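2-hydroxyethylphosphonate dioxygenase (Streptomyces viridochromogenes, PDB 4YAR) uses a non-heme ferrous iron and molecular oxygen to split 2-hydroxyethylphosphonate into hydroxymethylphosphonate and formate during biosynthesis of the antibiotic phosphinothricin tripeptide. Local coordinates at residues P110-I115 with R193-T198; I134-G139 with L403-G408; F317-A322 with R346-I351; L365-D370 with H394-T399. The protein carries 1 engineered substitution. One frame throughout, in Å; residues are numbered along the deposited sequence.

Interaction 1 (P110-I115 with R193-T198); sequences PVVLDI and RIVSYT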
loop_
_atom_site.group_PDB
_atom_site.type_symbol
_atom_site.label_atom_id
_atom_site.label_comp_id
_atom_site.label_asym_id
_atom_site.label_seq_id
_atom_site.Cartn_x
_atom_site.Cartn_y
_atom_site.Cartn_z
ATOM N N PRO A 110 10.501 -0.460 -5.518
ATOM C CA PRO A 110 10.467 0.984 -5.857
ATOM C C PRO A 110 11.424 1.276 -7.016
ATOM O O PRO A 110 12.392 0.553 -7.200
ATOM C CB PRO A 110 10.998 1.661 -4.600
ATOM C CG PRO A 110 10.713 0.714 -3.494
ATOM C CD PRO A 110 10.835 -0.678 -4.097
ATOM N N VAL A 111 11.092 2.252 -7.851
ATOM C CA VAL A 111 11.849 2.486 -9.088
ATOM C C VAL A 111 12.417 3.892 -9.102
ATOM O O VAL A 111 11.745 4.843 -8.737
ATOM C CB VAL A 111 10.958 2.338 -10.346
ATOM C CG1 VAL A 111 11.762 2.647 -11.622
ATOM C CG2 VAL A 111 10.420 0.924 -10.467
ATOM N N VAL A 112 13.678 4.013 -9.491
ATOM C CA VAL A 112 14.266 5.278 -9.836
ATOM C C VAL A 112 14.404 5.361 -11.331
ATOM O O VAL A 112 14.842 4.364 -11.971
ATOM C CB VAL A 112 15.610 5.469 -9.136
ATOM C CG1 VAL A 112 16.352 6.672 -9.662
ATOM C CG2 VAL A 112 15.498 5.491 -7.593
ATOM N N LEU A 113 13.986 6.493 -11.904
ATOM C CA LEU A 113 14.155 6.754 -13.332
ATOM C C LEU A 113 15.044 7.942 -13.658
ATOM O O LEU A 113 14.940 9.042 -13.076
ATOM C CB LEU A 113 12.860 6.928 -14.081
ATOM C CG LEU A 113 11.764 5.904 -14.030
ATOM C CD1 LEU A 113 11.256 5.828 -12.620
ATOM C CD2 LEU A 113 10.626 6.261 -14.969
ATOM N N ASP A 114 15.943 7.716 -14.584
ATOM C CA ASP A 114 16.582 8.808 -15.313
ATOM C C ASP A 114 15.550 9.290 -16.370
ATOM O O ASP A 114 15.000 8.474 -17.099
ATOM C CB ASP A 114 17.789 8.324 -16.094
ATOM C CG ASP A 114 19.043 8.070 -15.273
ATOM O OD1 ASP A 114 19.364 8.766 -14.380
ATOM O OD2 ASP A 114 19.831 7.133 -15.628
ATOM N N ILE A 115 15.289 10.599 -16.416
ATOM C CA ILE A 115 14.382 11.212 -17.379
ATOM C C ILE A 115 15.204 11.704 -18.568
ATOM O O ILE A 115 16.055 12.626 -18.440
ATOM C CB ILE A 115 13.674 12.410 -16.717
ATOM C CG1 ILE A 115 12.963 11.954 -15.431
ATOM C CG2 ILE A 115 12.679 13.022 -17.681
ATOM C CD1 ILE A 115 12.003 10.777 -15.544
ATOM N N ARG A 193 16.302 12.941 -12.266
ATOM C CA ARG A 193 15.782 11.633 -11.863
ATOM C C ARG A 193 14.554 11.768 -11.023
ATOM O O ARG A 193 14.371 12.793 -10.382
ATOM C CB ARG A 193 16.831 10.836 -11.057
ATOM C CG ARG A 193 18.144 10.617 -11.802
ATOM C CD ARG A 193 18.994 9.624 -11.027
ATOM N NE ARG A 193 19.335 10.201 -9.713
ATOM C CZ ARG A 193 19.882 9.504 -8.738
ATOM N NH1 ARG A 193 20.248 8.238 -8.935
ATOM N NH2 ARG A 193 20.162 10.107 -7.607
ATOM N N ILE A 194 13.685 10.756 -11.081
ATOM C CA ILE A 194 12.495 10.686 -10.195
ATOM C C ILE A 194 12.481 9.383 -9.410
ATOM O O ILE A 194 13.119 8.390 -9.815
ATOM C CB ILE A 194 11.132 10.854 -10.914
ATOM C CG1 ILE A 194 10.854 9.641 -11.779
ATOM C CG2 ILE A 194 11.041 12.135 -11.736
ATOM C CD1 ILE A 194 9.608 9.703 -12.563
ATOM N N VAL A 195 11.807 9.376 -8.254
ATOM C CA VAL A 195 11.338 8.113 -7.688
ATOM C C VAL A 195 9.881 7.976 -7.926
ATOM O O VAL A 195 9.126 8.953 -7.672
ATOM C CB VAL A 195 11.493 7.973 -6.159
ATOM C CG1 VAL A 195 10.855 6.661 -5.676
ATOM C CG2 VAL A 195 12.880 8.175 -5.697
ATOM N N SER A 196 9.463 6.795 -8.390
ATOM C CA SER A 196 8.061 6.468 -8.516
ATOM C C SER A 196 7.820 5.322 -7.551
ATOM O O SER A 196 8.410 4.240 -7.701
ATOM C CB SER A 196 7.665 6.100 -9.924
ATOM O OG SER A 196 6.268 5.784 -10.003
ATOM N N TYR A 197 6.988 5.582 -6.556
ATOM C CA TYR A 197 6.695 4.665 -5.474
ATOM C C TYR A 197 5.203 4.261 -5.484
ATOM O O TYR A 197 4.337 5.093 -5.173
ATOM C CB TYR A 197 6.982 5.311 -4.122
ATOM C CG TYR A 197 6.797 4.340 -2.959
ATOM C CD1 TYR A 197 7.754 3.381 -2.687
ATOM C CD2 TYR A 197 5.671 4.387 -2.159
ATOM C CE1 TYR A 197 7.593 2.471 -1.667
ATOM C CE2 TYR A 197 5.479 3.507 -1.107
ATOM C CZ TYR A 197 6.458 2.541 -0.846
ATOM O OH TYR A 197 6.245 1.670 0.187
ATOM N N THR A 198 4.960 3.007 -5.820
ATOM C CA THR A 198 3.590 2.504 -5.895
ATOM C C THR A 198 3.184 1.830 -4.570
ATOM O O THR A 198 3.989 1.403 -3.771
ATOM C CB THR A 198 3.461 1.504 -7.012
ATOM O OG1 THR A 198 4.237 0.362 -6.636
ATOM C CG2 THR A 198 3.920 2.046 -8.375
#

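Interaction 2 (I134-G139 with L403-G408); sequences ITVNLG and LKFGSG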
loop_
_atom_site.group_PDB
_atom_site.type_symbol
_atom_site.label_atom_id
_atom_site.label_comp_id
_atom_site.label_asym_id
_atom_site.label_seq_id
_atom_site.Cartn_x
_atom_site.Cartn_y
_atom_site.Cartn_z
ATOM N N ILE A 134 3.215 7.626 -5.447
ATOM C CA ILE A 134 3.785 8.934 -5.136
ATOM C C ILE A 134 4.986 9.053 -6.094
ATOM O O ILE A 134 5.759 8.109 -6.251
ATOM C CB ILE A 134 4.233 9.090 -3.628
ATOM C CG1 ILE A 134 3.041 9.222 -2.639
ATOM C CG2 ILE A 134 5.147 10.293 -3.416
ATOM C CD1 ILE A 134 3.396 9.056 -1.155
ATOM N N THR A 135 5.127 10.218 -6.722
ATOM C CA THR A 135 6.217 10.545 -7.603
ATOM C C THR A 135 6.844 11.827 -7.116
ATOM O O THR A 135 6.164 12.819 -6.767
ATOM C CB THR A 135 5.789 10.740 -9.078
ATOM O OG1 THR A 135 5.060 9.572 -9.517
ATOM C CG2 THR A 135 7.015 10.964 -9.950
ATOM N N VAL A 136 8.138 11.741 -6.977
ATOM C CA VAL A 136 8.945 12.878 -6.490
ATOM C C VAL A 136 10.124 13.115 -7.424
ATOM O O VAL A 136 10.807 12.183 -7.841
ATOM C CB VAL A 136 9.368 12.694 -5.026
ATOM C CG1 VAL A 136 10.181 11.450 -4.803
ATOM C CG2 VAL A 136 10.032 13.952 -4.459
ATOM N N ASN A 137 10.370 14.387 -7.689
ATOM C CA ASN A 137 11.524 14.797 -8.482
ATOM C C ASN A 137 12.772 14.861 -7.604
ATOM O O ASN A 137 12.874 15.626 -6.640
ATOM C CB ASN A 137 11.293 16.112 -9.202
ATOM C CG ASN A 137 12.408 16.456 -10.226
ATOM O OD1 ASN A 137 13.420 15.721 -10.423
ATOM N ND2 ASN A 137 12.199 17.564 -10.938
ATOM N N LEU A 138 13.751 14.053 -7.915
ATOM C CA LEU A 138 15.041 14.095 -7.188
ATOM C C LEU A 138 15.987 15.221 -7.709
ATOM O O LEU A 138 17.010 15.593 -7.082
ATOM C CB LEU A 138 15.786 12.756 -7.382
ATOM C CG LEU A 138 15.223 11.476 -6.756
ATOM C CD1 LEU A 138 16.005 10.167 -6.963
ATOM C CD2 LEU A 138 14.862 11.728 -5.300
ATOM N N GLY A 139 15.661 15.780 -8.823
ATOM C CA GLY A 139 16.560 16.726 -9.493
ATOM C C GLY A 139 17.760 16.139 -10.249
ATOM O O GLY A 139 17.868 14.964 -10.392
ATOM N N LEU A 403 14.956 9.430 1.961
ATOM C CA LEU A 403 13.500 9.512 1.643
ATOM C C LEU A 403 12.826 8.273 2.232
ATOM O O LEU A 403 13.393 7.183 2.167
ATOM C CB LEU A 403 13.310 9.550 0.129
ATOM C CG LEU A 403 13.957 10.667 -0.704
ATOM C CD1 LEU A 403 13.395 10.777 -2.103
ATOM C CD2 LEU A 403 13.857 11.968 0.011
ATOM N N LYS A 404 11.678 8.492 2.895
ATOM C CA LYS A 404 10.936 7.454 3.555
ATOM C C LYS A 404 9.594 7.295 2.857
ATOM O O LYS A 404 8.727 8.205 2.888
ATOM C CB LYS A 404 10.710 7.775 5.010
ATOM C CG LYS A 404 9.752 6.829 5.700
ATOM C CD LYS A 404 9.813 7.129 7.180
ATOM C CE LYS A 404 8.924 6.197 7.980
ATOM N NZ LYS A 404 9.702 5.755 9.117
ATOM N N PHE A 405 9.376 6.138 2.303
ATOM C CA PHE A 405 8.086 5.816 1.645
ATOM C C PHE A 405 7.404 4.749 2.466
ATOM O O PHE A 405 8.043 3.881 3.093
ATOM C CB PHE A 405 8.271 5.359 0.184
ATOM C CG PHE A 405 8.920 6.361 -0.719
ATOM C CD1 PHE A 405 8.153 7.363 -1.336
ATOM C CD2 PHE A 405 10.278 6.370 -0.906
ATOM C CE1 PHE A 405 8.738 8.281 -2.214
ATOM C CE2 PHE A 405 10.866 7.272 -1.786
ATOM C CZ PHE A 405 10.100 8.245 -2.413
ATOM N N GLY A 406 6.075 4.690 2.371
ATOM C CA GLY A 406 5.350 3.705 3.043
ATOM C C GLY A 406 4.178 3.185 2.252
ATOM O O GLY A 406 3.495 3.884 1.564
ATOM N N SER A 407 3.987 1.880 2.376
ATOM C CA SER A 407 2.875 1.189 1.729
ATOM C C SER A 407 2.554 -0.083 2.517
ATOM O O SER A 407 3.240 -0.400 3.488
ATOM C CB SER A 407 3.237 0.828 0.291
ATOM O OG SER A 407 4.467 0.091 0.167
ATOM N N GLY A 408 1.595 -0.883 2.049
ATOM C CA GLY A 408 1.391 -2.180 2.715
ATOM C C GLY A 408 -0.072 -2.363 3.064
ATOM O O GLY A 408 -0.714 -1.454 3.610
#

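Interaction 3 (F317-A322 with R346-I351); sequences FGTYEA and RGADLI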
loop_
_atom_site.group_PDB
_atom_site.type_symbol
_atom_site.label_atom_id
_atom_site.label_comp_id
_atom_site.label_asym_id
_atom_site.label_seq_id
_atom_site.Cartn_x
_atom_site.Cartn_y
_atom_site.Cartn_z
ATOM N N PHE A 317 10.808 15.546 14.315
ATOM C CA PHE A 317 10.229 14.235 14.552
ATOM C C PHE A 317 11.259 13.393 15.279
ATOM O O PHE A 317 12.157 12.777 14.686
ATOM C CB PHE A 317 9.769 13.591 13.228
ATOM C CG PHE A 317 9.107 12.260 13.428
ATOM C CD1 PHE A 317 7.949 12.165 14.177
ATOM C CD2 PHE A 317 9.646 11.123 12.889
ATOM C CE1 PHE A 317 7.348 10.954 14.425
ATOM C CE2 PHE A 317 9.028 9.895 13.114
ATOM C CZ PHE A 317 7.931 9.815 13.889
ATOM N N GLY A 318 11.152 13.339 16.619
ATOM C CA GLY A 318 12.197 12.724 17.449
ATOM C C GLY A 318 13.560 13.369 17.190
ATOM O O GLY A 318 13.706 14.555 17.263
ATOM N N THR A 319 14.516 12.556 16.771
ATOM C CA THR A 319 15.848 13.046 16.408
ATOM C C THR A 319 15.990 13.492 14.980
ATOM O O THR A 319 17.068 13.938 14.597
ATOM C CB THR A 319 16.913 11.990 16.635
ATOM O OG1 THR A 319 16.532 10.767 15.959
ATOM C CG2 THR A 319 17.066 11.785 18.161
ATOM N N TYR A 320 14.919 13.370 14.198
ATOM C CA TYR A 320 14.968 13.726 12.782
ATOM C C TYR A 320 14.333 15.058 12.520
ATOM O O TYR A 320 13.611 15.536 13.346
ATOM C CB TYR A 320 14.265 12.606 11.953
ATOM C CG TYR A 320 14.711 11.224 12.359
ATOM C CD1 TYR A 320 15.944 10.740 11.964
ATOM C CD2 TYR A 320 13.925 10.411 13.174
ATOM C CE1 TYR A 320 16.372 9.512 12.343
ATOM C CE2 TYR A 320 14.361 9.153 13.580
ATOM C CZ TYR A 320 15.587 8.713 13.154
ATOM O OH TYR A 320 16.104 7.478 13.466
ATOM N N GLU A 321 14.648 15.686 11.368
ATOM C CA GLU A 321 13.800 16.726 10.790
ATOM C C GLU A 321 12.996 16.108 9.620
ATOM O O GLU A 321 13.540 15.345 8.866
ATOM C CB GLU A 321 14.589 17.968 10.397
ATOM C CG GLU A 321 13.724 19.247 10.352
ATOM C CD GLU A 321 14.436 20.506 9.849
ATOM O OE1 GLU A 321 13.766 21.533 9.668
ATOM O OE2 GLU A 321 15.656 20.488 9.642
ATOM N N ALA A 322 11.701 16.377 9.586
ATOM C CA ALA A 322 10.810 15.710 8.582
ATOM C C ALA A 322 10.112 16.734 7.752
ATOM O O ALA A 322 9.759 17.786 8.227
ATOM C CB ALA A 322 9.828 14.775 9.283
ATOM N N ARG A 346 22.095 7.427 19.513
ATOM C CA ARG A 346 20.898 7.900 20.216
ATOM C C ARG A 346 19.716 8.185 19.271
ATOM O O ARG A 346 18.898 9.079 19.549
ATOM C CB ARG A 346 21.258 9.164 21.035
ATOM C CG ARG A 346 20.336 9.533 22.201
ATOM C CD ARG A 346 20.315 8.475 23.298
ATOM N NE ARG A 346 21.657 8.070 23.741
ATOM C CZ ARG A 346 21.934 6.941 24.400
ATOM N NH1 ARG A 346 20.967 6.076 24.690
ATOM N NH2 ARG A 346 23.190 6.673 24.757
ATOM N N GLY A 347 19.612 7.424 18.178
ATOM C CA GLY A 347 18.566 7.674 17.156
ATOM C C GLY A 347 17.159 7.387 17.677
ATOM O O GLY A 347 16.962 6.382 18.377
ATOM N N ALA A 348 16.183 8.258 17.383
ATOM C CA ALA A 348 14.795 8.048 17.882
ATOM C C ALA A 348 14.393 6.763 17.202
ATOM O O ALA A 348 14.763 6.533 15.969
ATOM C CB ALA A 348 13.825 9.197 17.526
ATOM N N ASP A 349 13.714 5.904 17.963
ATOM C CA ASP A 349 13.372 4.621 17.404
ATOM C C ASP A 349 12.183 4.887 16.479
ATOM O O ASP A 349 11.291 5.690 16.813
ATOM C CB ASP A 349 13.088 3.545 18.474
ATOM C CG ASP A 349 14.379 2.807 18.912
ATOM O OD1 ASP A 349 15.456 3.384 18.752
ATOM O OD2 ASP A 349 14.386 1.599 19.327
ATOM N N LEU A 350 12.267 4.317 15.279
ATOM C CA LEU A 350 11.152 4.237 14.358
ATOM C C LEU A 350 10.521 2.849 14.412
ATOM O O LEU A 350 11.214 1.801 14.365
ATOM C CB LEU A 350 11.629 4.575 12.940
ATOM C CG LEU A 350 12.359 5.898 12.842
ATOM C CD1 LEU A 350 13.101 6.000 11.526
ATOM C CD2 LEU A 350 11.459 7.106 13.016
ATOM N N ILE A 351 9.206 2.836 14.508
ATOM C CA ILE A 351 8.385 1.616 14.554
ATOM C C ILE A 351 7.167 2.117 13.717
ATOM O O ILE A 351 6.544 3.128 14.012
ATOM C CB ILE A 351 8.030 1.068 15.966
ATOM C CG1 ILE A 351 9.215 1.147 16.966
ATOM C CG2 ILE A 351 7.691 -0.422 15.901
ATOM C CD1 ILE A 351 8.968 0.562 18.381
#

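Interaction 4 (L365-D370 with H394-T399); sequences LTLEWD and HRWHGT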
loop_
_atom_site.group_PDB
_atom_site.type_symbol
_atom_site.label_atom_id
_atom_site.label_comp_id
_atom_site.label_asym_id
_atom_site.label_seq_id
_atom_site.Cartn_x
_atom_site.Cartn_y
_atom_site.Cartn_z
ATOM N N LEU A 365 24.963 6.997 5.711
ATOM C CA LEU A 365 24.041 6.759 6.822
ATOM C C LEU A 365 24.068 5.310 7.294
ATOM O O LEU A 365 24.346 4.357 6.519
ATOM C CB LEU A 365 22.601 7.158 6.451
ATOM C CG LEU A 365 22.318 8.622 6.015
ATOM C CD1 LEU A 365 20.816 8.893 5.759
ATOM C CD2 LEU A 365 22.864 9.584 7.064
ATOM N N THR A 366 23.784 5.168 8.586
ATOM C CA THR A 366 23.701 3.887 9.199
ATOM C C THR A 366 22.271 3.567 9.637
ATOM O O THR A 366 21.646 4.339 10.331
ATOM C CB THR A 366 24.718 3.721 10.361
ATOM O OG1 THR A 366 26.039 3.726 9.817
ATOM C CG2 THR A 366 24.493 2.399 11.019
ATOM N N LEU A 367 21.770 2.471 9.120
ATOM C CA LEU A 367 20.441 1.951 9.501
ATOM C C LEU A 367 20.688 0.843 10.524
ATOM O O LEU A 367 21.356 -0.119 10.206
ATOM C CB LEU A 367 19.653 1.452 8.307
ATOM C CG LEU A 367 18.355 0.630 8.593
ATOM C CD1 LEU A 367 17.262 1.478 9.181
ATOM C CD2 LEU A 367 17.832 0.034 7.286
ATOM N N GLU A 368 20.121 0.984 11.693
ATOM C CA GLU A 368 20.125 -0.079 12.718
ATOM C C GLU A 368 18.762 -0.702 12.908
ATOM O O GLU A 368 17.782 0.039 12.858
ATOM C CB GLU A 368 20.530 0.509 14.041
ATOM C CG GLU A 368 21.888 1.126 13.976
ATOM C CD GLU A 368 22.297 1.606 15.316
ATOM O OE1 GLU A 368 21.371 1.826 16.199
ATOM O OE2 GLU A 368 23.542 1.807 15.441
ATOM N N TRP A 369 18.748 -1.992 13.206
ATOM C CA TRP A 369 17.485 -2.694 13.515
ATOM C C TRP A 369 17.687 -3.818 14.553
ATOM O O TRP A 369 18.826 -4.263 14.804
ATOM C CB TRP A 369 16.797 -3.191 12.246
ATOM C CG TRP A 369 17.444 -4.295 11.508
ATOM C CD1 TRP A 369 17.057 -5.634 11.508
ATOM C CD2 TRP A 369 18.460 -4.191 10.529
ATOM N NE1 TRP A 369 17.829 -6.348 10.673
ATOM C CE2 TRP A 369 18.699 -5.490 10.042
ATOM C CE3 TRP A 369 19.191 -3.118 9.998
ATOM C CZ2 TRP A 369 19.658 -5.762 9.086
ATOM C CZ3 TRP A 369 20.168 -3.390 9.098
ATOM C CH2 TRP A 369 20.383 -4.727 8.623
ATOM N N ASP A 370 16.562 -4.309 15.062
ATOM C CA ASP A 370 16.560 -5.397 16.028
ATOM C C ASP A 370 15.833 -6.562 15.339
ATOM O O ASP A 370 14.668 -6.470 14.909
ATOM C CB ASP A 370 15.984 -4.885 17.346
ATOM C CG ASP A 370 16.872 -3.832 17.964
ATOM O OD1 ASP A 370 18.021 -4.168 18.341
ATOM O OD2 ASP A 370 16.451 -2.663 18.050
ATOM N N HIS A 394 13.656 0.227 14.342
ATOM C CA HIS A 394 14.890 0.655 13.625
ATOM C C HIS A 394 15.150 2.126 13.862
ATOM O O HIS A 394 14.350 2.887 14.462
ATOM C CB HIS A 394 14.782 0.325 12.094
ATOM C CG HIS A 394 13.697 1.076 11.382
ATOM N ND1 HIS A 394 12.355 0.797 11.530
ATOM C CD2 HIS A 394 13.770 2.121 10.522
ATOM C CE1 HIS A 394 11.647 1.608 10.772
ATOM N NE2 HIS A 394 12.485 2.430 10.156
ATOM N N ARG A 395 16.344 2.546 13.466
ATOM C CA ARG A 395 16.738 3.927 13.616
ATOM C C ARG A 395 17.871 4.201 12.609
ATOM O O ARG A 395 18.502 3.297 12.101
ATOM C CB ARG A 395 17.216 4.188 15.053
ATOM C CG ARG A 395 18.401 3.342 15.387
ATOM C CD ARG A 395 18.618 3.332 16.885
ATOM N NE ARG A 395 17.654 2.452 17.537
ATOM C CZ ARG A 395 17.703 1.131 17.549
ATOM N NH1 ARG A 395 18.708 0.502 17.014
ATOM N NH2 ARG A 395 16.732 0.431 18.157
ATOM N N TRP A 396 18.034 5.465 12.294
ATOM C CA TRP A 396 19.142 5.954 11.422
ATOM C C TRP A 396 20.123 6.805 12.272
ATOM O O TRP A 396 19.664 7.627 13.090
ATOM C CB TRP A 396 18.625 6.787 10.293
ATOM C CG TRP A 396 17.837 6.083 9.263
ATOM C CD1 TRP A 396 16.493 5.958 9.249
ATOM C CD2 TRP A 396 18.319 5.441 8.064
ATOM N NE1 TRP A 396 16.097 5.237 8.127
ATOM C CE2 TRP A 396 17.195 4.910 7.388
ATOM C CE3 TRP A 396 19.581 5.228 7.503
ATOM C CZ2 TRP A 396 17.315 4.208 6.198
ATOM C CZ3 TRP A 396 19.693 4.523 6.347
ATOM C CH2 TRP A 396 18.564 4.052 5.667
ATOM N N HIS A 397 21.426 6.621 12.030
ATOM C CA HIS A 397 22.513 7.482 12.598
ATOM C C HIS A 397 23.337 8.043 11.417
ATOM O O HIS A 397 23.338 7.475 10.321
ATOM C CB HIS A 397 23.557 6.744 13.536
ATOM C CG HIS A 397 22.963 5.945 14.667
ATOM N ND1 HIS A 397 21.947 6.411 15.488
ATOM C CD2 HIS A 397 23.281 4.718 15.139
ATOM C CE1 HIS A 397 21.631 5.481 16.387
ATOM N NE2 HIS A 397 22.432 4.452 16.194
ATOM N N GLY A 398 24.087 9.126 11.677
ATOM C CA GLY A 398 24.879 9.795 10.622
ATOM C C GLY A 398 24.363 11.178 10.307
ATOM O O GLY A 398 23.590 11.748 11.066
ATOM N N THR A 399 24.899 11.781 9.237
ATOM C CA THR A 399 24.551 13.090 8.829
ATOM C C THR A 399 24.258 12.999 7.341
ATOM O O THR A 399 25.120 12.730 6.532
ATOM C CB THR A 399 25.731 14.061 9.098
ATOM O OG1 THR A 399 25.877 14.150 10.520
ATOM C CG2 THR A 399 25.444 15.462 8.548
#

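Interaction 1 (P110-I115 with R193-T198)
Val111 to Asp114 pair with Arg193 to Ser196 as neighbouring antiparallel strands in the six-stranded sheet of the iron-binding, cupin-like beta domain. The hydrogen-bonded pairs are Val111–Ser196 and Leu113–Ile194. Leu113 N gives to Ile194 O at 3.0 Å, and Ile194 N returns a bond to Leu113 O at 2.9 Å; the bond from Val111 N to Ser196 O is weak. The face bearing Val111, Leu113, Ile194 and Ser196 looks toward the metal site: Ser196 is a substrate-binding residue, with its side chain about 4 Å (nearest atoms) from a bound cadmium ion, and Val111 packs on the substrate-binding Tyr98. On this face Ile194 holds CG1 between its backbone N and carbonyl carbon (chi1 69°), where CG1 meets Leu113 CD1 at 3.9 Å. Ile115 crosses Ile194 at about a right angle, its CD1 4.0 Å from Ile194 CD1. On the other face, Val112 CG2 touches Val195 CG2, and Asp114 lies beside Arg193, its carboxylate held by Tyr99 and Asn97 while the guanidinium bridges to Asp383. At the far end Pro110 CG reaches the edge of the Tyr197 ring, 4.0 Å from Tyr197 CE1.

Interaction 2 (I134-G139 with L403-G408)
Strands 134-139 and 403-407 run nearly antiparallel, at 169°, with their axes 10.2 Å apart; they pack face to face as strands of two separate sheets, consistent with the interface between two cupin-like beta domains, and meet through side chains alone. Strand 134-139 belongs to the six-stranded antiparallel sheet and 403-407 to the seven-stranded one, and the contact is part of the hydrophobic core between them. Phe405 projects its ring edge-first at the opposite strand. Val136 CG1 lies in the ring plane, 4.0 Å from Phe405 CZ; its chi1 of 59° sets this methyl between the backbone N and the carbonyl carbon. Ile134 CG2 comes to the same rim at Phe405 CE1, 4.3 Å away, so two branched residues of one strand meet neighbouring atoms of the ring's edge. Tyr197 stacks on Phe405, and Val195 also touches it, which ties strand 192-198 into the same core. Further along, Leu403 sends CD1 to both Val136 CG1 and Leu138, while Phe338 packs on Leu403 and Val136. Around Leu138 the strand makes an Asx turn, Gly139 N giving to Asn137 OD1. The nearest approach between the two strands is methyl to methyl, Leu138 CD2 to Leu403 CD1 at 3.6 Å.

Interaction 3 (F317-A322 with R346-I351)
Thr319 OG1 accepts the backbone N-H of Ala348 in a nearly straight bond, 2.9 Å from Ala348 N to Thr319 OG1 with 169° at the hydrogen. The hydroxyl oxygen sits between Thr319's own backbone N and carbonyl carbon (chi1 53°), and it also lies over the centre of the Tyr320 ring, 3.5 Å above its plane. Its companion methyl, Thr319 CG2, rests 3.6 Å from Arg346 O. A second bond grips the other end of the same alanine: Tyr320 OH gives to Ala348 O at 3.0 Å, approaching in the carbonyl plane. Ala348 is thus held at both its N-H and its C=O by two successive side chains. Tyr320 OH is also bonded to Trp396 N, which links this loop to strand 394-397.

Apolar contacts complete the joint. Leu350 meets Tyr320 tip to tip, its CD2 3.6 Å from Tyr320 CE2, and the same methyl lies 3.7 Å from Phe317 CE2, so one branch bridges two aromatic rings. Ala348 CB packs against Tyr320 CE2 and against the CA of Gly318, whose positive phi favours glycine. The arrangement is that of a tight beta hairpin: a type II' turn from Phe317 to Tyr320 joins strands 315-317 and 320-324, and it docks against the loop between strands 335-343 and 355-362.

Interaction 4 (L365-D370 with H394-T399)
Leu367 lies over one face of the Trp396 indole: its CB is 3.8 Å from the centroid of the six-membered ring and only 15° off the normal, a CH-pi contact. Leu367 CD1 covers the same face nearer the rim. Leu365 CB reaches the ring obliquely, 3.7 Å from Trp396 CE3, so two alternate residues of one strand bear on the indole; Tyr358 adds an edge-to-face contact. Leu367 CD1 also touches His394 CD2, and that imidazole is held by Tyr358 and by Val392 O. Leu367, His394 and Trp396 share one face of a three-stranded antiparallel sheet, in which strand 365-371 lies between 374-380 and 394-397. Thr366–His397 and Glu368–Arg395 are the hydrogen-bonded pairs, the straightest bond running from Thr366 N to His397 O at 176°.

The face bearing Thr366, Glu368, Arg395 and His397 carries a salt-bridge network. Arg395 takes its CG between the backbone N and the carbonyl carbon (chi1 61°) and bends at chi3. Its guanidinium meets two carboxylates near its plane: Arg395 NH1 to Glu368 OE1 at 3.1 Å, on the anti side of that oxygen, and Arg395 NH2 to Asp370 OD2 at 3.1 Å. Asp349 takes the remaining NE, so three carboxylates pair with one guanidinium, whose positive charge probably helps keep them ionised. The Glu368 carboxylate stands nearly perpendicular to the His397 ring, with His397 NE2 2.8 Å from Glu368 OE1.

Interactions 1 and 2 lie 8 Å apart between centres and share the six-stranded sheet, where strands 192-198 and 133-140 are neighbours; along the chain their segments alternate. Interaction 2 then joins this sheet to the seven-stranded one, which also holds strand 320-324 of interaction 3. Interactions 3 and 4 follow in series within the 263 residues between the segments of interaction 2. Their centres are 10 Å apart, and Leu350 N lies 2.7 Å from His394 O, a probable hydrogen bond. Strand 394-397 leads on to 400-407, so interaction 4 adjoins interaction 2. The substrate-binding Ser196 lies in interaction 1, whereas interactions 3 and 4 tie the hairpin, the 346-351 loop and the three-stranded sheet together, away from the annotated sites.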